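Titin (Homo sapiens, PDB 5JDD) probably acts as a giant structural and elastic filament protein of the muscle sarcomere, here represented by three tandem immunoglobulin domains of its I-band. Local coordinates at residues D221-R226 / L234-V239. Numbering follows the deposited sequence.
Sequences DKCQMR and LNIRNV
Gln224 and Asn235 pair antiparallel through two backbone hydrogen bonds, Gln224 N to Asn235 O at 2.9 Å and Asn235 N to Gln224 O at 2.8 Å, the latter nearly straight (N-H...O 174°). A third bond, Arg237 N to Lys222 O at 3.0 Å, carries the pairing past the last strand residue, Ile236. These bonds join the hairpin strands 223-228 and 231-236 of the third I-set domain; 223-228 is an outermost strand of its four-stranded sheet.

Apolar contacts lie on the face bearing Cys223, Met225, Leu234 and Ile236. Met225 and Leu234 run side by side, CG of Met225 meeting CD1 of Leu234 at 3.6 Å, while Cys223 SG stands 4.1 Å from Ile236 CG1. Trp210 and Tyr247 from the facing sheet pack against this layer, as in the core of an immunoglobulin sandwich.

Polar side chains occupy the other face. Gln224 NE2 donates to Asp221 O at 3.0 Å, in the carbonyl plane and on a lone pair. The same nitrogen lies over one face of the Arg237 guanidinium, offset toward the rim, a stacking contact between two donors. Asn235 ND2 bonds Thr196 OG1 on the neighbouring strand.

At the open end of the hairpin, away from its connecting turn, Lys222 reaches across: chi1 (-178°) sets CG 3.6 Å from Arg237 O, and a bend at chi4 (103°) brings NZ onto that oxygen, to which it donates at 2.9 Å. Asp243 supplies a salt bridge. The ammonium thus joins a carbonyl and a carboxylate, which would fasten residues 237-239 electrostatically where strand pairing ends.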
loop_
_atom_site.group_PDB
_atom_site.type_symbol
_atom_site.label_atom_id
_atom_site.label_comp_id
_atom_site.label_asym_id
_atom_site.label_seq_id
_atom_site.Cartn_x
_atom_site.Cartn_y
_atom_site.Cartn_z
ATOM N N ASP A 221 -23.528 33.350 6.662
ATOM C CA ASP A 221 -24.503 33.429 7.737
ATOM C C ASP A 221 -25.897 33.220 7.156
ATOM O O ASP A 221 -26.739 32.563 7.769
ATOM C CB ASP A 221 -24.428 34.777 8.465
ATOM C CG ASP A 221 -23.165 34.932 9.304
ATOM O OD1 ASP A 221 -22.581 33.906 9.717
ATOM O OD2 ASP A 221 -22.764 36.092 9.554
ATOM N N LYS A 222 -26.126 33.754 5.959
ATOM C CA LYS A 222 -27.430 33.609 5.321
ATOM C C LYS A 222 -27.702 32.199 4.808
ATOM O O LYS A 222 -28.812 31.694 4.948
ATOM C CB LYS A 222 -27.610 34.613 4.185
ATOM C CG LYS A 222 -28.983 34.488 3.542
ATOM C CD LYS A 222 -29.193 35.486 2.448
ATOM C CE LYS A 222 -30.403 35.101 1.638
ATOM N NZ LYS A 222 -31.591 35.932 1.974
ATOM N N CYS A 223 -26.692 31.575 4.210
ATOM C CA CYS A 223 -26.827 30.227 3.656
ATOM C C CYS A 223 -25.943 29.257 4.406
ATOM O O CYS A 223 -24.735 29.164 4.150
ATOM C CB CYS A 223 -26.471 30.203 2.166
ATOM S SG CYS A 223 -27.603 31.186 1.152
ATOM N N GLN A 224 -26.539 28.545 5.356
ATOM C CA GLN A 224 -25.784 27.594 6.158
ATOM C C GLN A 224 -26.043 26.163 5.702
ATOM O O GLN A 224 -27.192 25.751 5.516
ATOM C CB GLN A 224 -26.090 27.772 7.647
ATOM C CG GLN A 224 -25.689 29.146 8.177
ATOM C CD GLN A 224 -26.044 29.352 9.635
ATOM O OE1 GLN A 224 -26.196 28.392 10.392
ATOM N NE2 GLN A 224 -26.178 30.612 10.040
ATOM N N MET A 225 -24.964 25.410 5.513
ATOM C CA MET A 225 -25.041 24.038 5.035
ATOM C C MET A 225 -24.476 23.094 6.077
ATOM O O MET A 225 -23.301 23.192 6.441
ATOM C CB MET A 225 -24.280 23.891 3.719
ATOM C CG MET A 225 -25.039 24.509 2.548
ATOM S SD MET A 225 -24.074 25.019 1.104
ATOM C CE MET A 225 -23.219 26.461 1.756
ATOM N N ARG A 226 -25.315 22.186 6.560
ATOM C CA ARG A 226 -24.935 21.335 7.685
ATOM C C ARG A 226 -25.283 19.871 7.471
ATOM O O ARG A 226 -26.148 19.528 6.668
ATOM C CB ARG A 226 -25.634 21.804 8.956
ATOM C CG ARG A 226 -25.269 23.201 9.408
ATOM C CD ARG A 226 -25.832 23.479 10.792
ATOM N NE ARG A 226 -25.479 24.817 11.261
ATOM C CZ ARG A 226 -24.341 25.129 11.882
ATOM N NH1 ARG A 226 -23.409 24.202 12.118
ATOM N NH2 ARG A 226 -24.130 26.380 12.271
ATOM N N LEU A 234 -29.696 22.726 3.741
ATOM C CA LEU A 234 -29.320 24.058 3.289
ATOM C C LEU A 234 -30.352 25.007 3.879
ATOM O O LEU A 234 -31.535 24.957 3.527
ATOM C CB LEU A 234 -29.310 24.146 1.757
ATOM C CG LEU A 234 -29.264 25.557 1.154
ATOM C CD1 LEU A 234 -27.995 26.276 1.539
ATOM C CD2 LEU A 234 -29.408 25.484 -0.362
ATOM N N ASN A 235 -29.910 25.840 4.809
ATOM C CA ASN A 235 -30.799 26.725 5.532
ATOM C C ASN A 235 -30.570 28.139 5.043
ATOM O O ASN A 235 -29.460 28.657 5.153
ATOM C CB ASN A 235 -30.526 26.619 7.032
ATOM C CG ASN A 235 -31.436 27.517 7.854
ATOM O OD1 ASN A 235 -31.032 28.592 8.299
ATOM N ND2 ASN A 235 -32.670 27.079 8.054
ATOM N N ILE A 236 -31.612 28.751 4.491
ATOM C CA ILE A 236 -31.504 30.106 3.958
ATOM C C ILE A 236 -32.383 31.046 4.769
ATOM O O ILE A 236 -33.602 30.874 4.830
ATOM C CB ILE A 236 -31.908 30.179 2.467
ATOM C CG1 ILE A 236 -31.121 29.149 1.643
ATOM C CG2 ILE A 236 -31.663 31.574 1.921
ATOM C CD1 ILE A 236 -31.441 29.180 0.160
ATOM N N ARG A 237 -31.762 32.046 5.385
ATOM C CA ARG A 237 -32.489 33.012 6.206
ATOM C C ARG A 237 -33.035 34.182 5.412
ATOM O O ARG A 237 -32.454 34.579 4.401
ATOM C CB ARG A 237 -31.585 33.551 7.305
ATOM C CG ARG A 237 -31.137 32.496 8.269
ATOM C CD ARG A 237 -30.146 33.064 9.254
ATOM N NE ARG A 237 -29.791 32.082 10.271
ATOM C CZ ARG A 237 -29.067 32.360 11.347
ATOM N NH1 ARG A 237 -28.625 33.595 11.543
ATOM N NH2 ARG A 237 -28.790 31.407 12.227
ATOM N N ASN A 238 -34.157 34.726 5.888
ATOM C CA ASN A 238 -34.682 36.011 5.419
ATOM C C ASN A 238 -34.820 36.044 3.894
ATOM O O ASN A 238 -34.249 36.903 3.220
ATOM C CB ASN A 238 -33.796 37.168 5.917
ATOM C CG ASN A 238 -34.447 38.527 5.719
ATOM O OD1 ASN A 238 -35.666 38.628 5.582
ATOM N ND2 ASN A 238 -33.634 39.577 5.695
ATOM N N VAL A 239 -35.569 35.091 3.352
ATOM C CA VAL A 239 -35.591 34.934 1.901
ATOM C C VAL A 239 -36.258 36.106 1.186
ATOM O O VAL A 239 -37.162 36.772 1.715
ATOM C CB VAL A 239 -36.221 33.593 1.454
ATOM C CG1 VAL A 239 -35.395 32.419 1.966
ATOM C CG2 VAL A 239 -37.663 33.482 1.927
HETATM O O HOH W 1 -31.660 38.236 3.058
#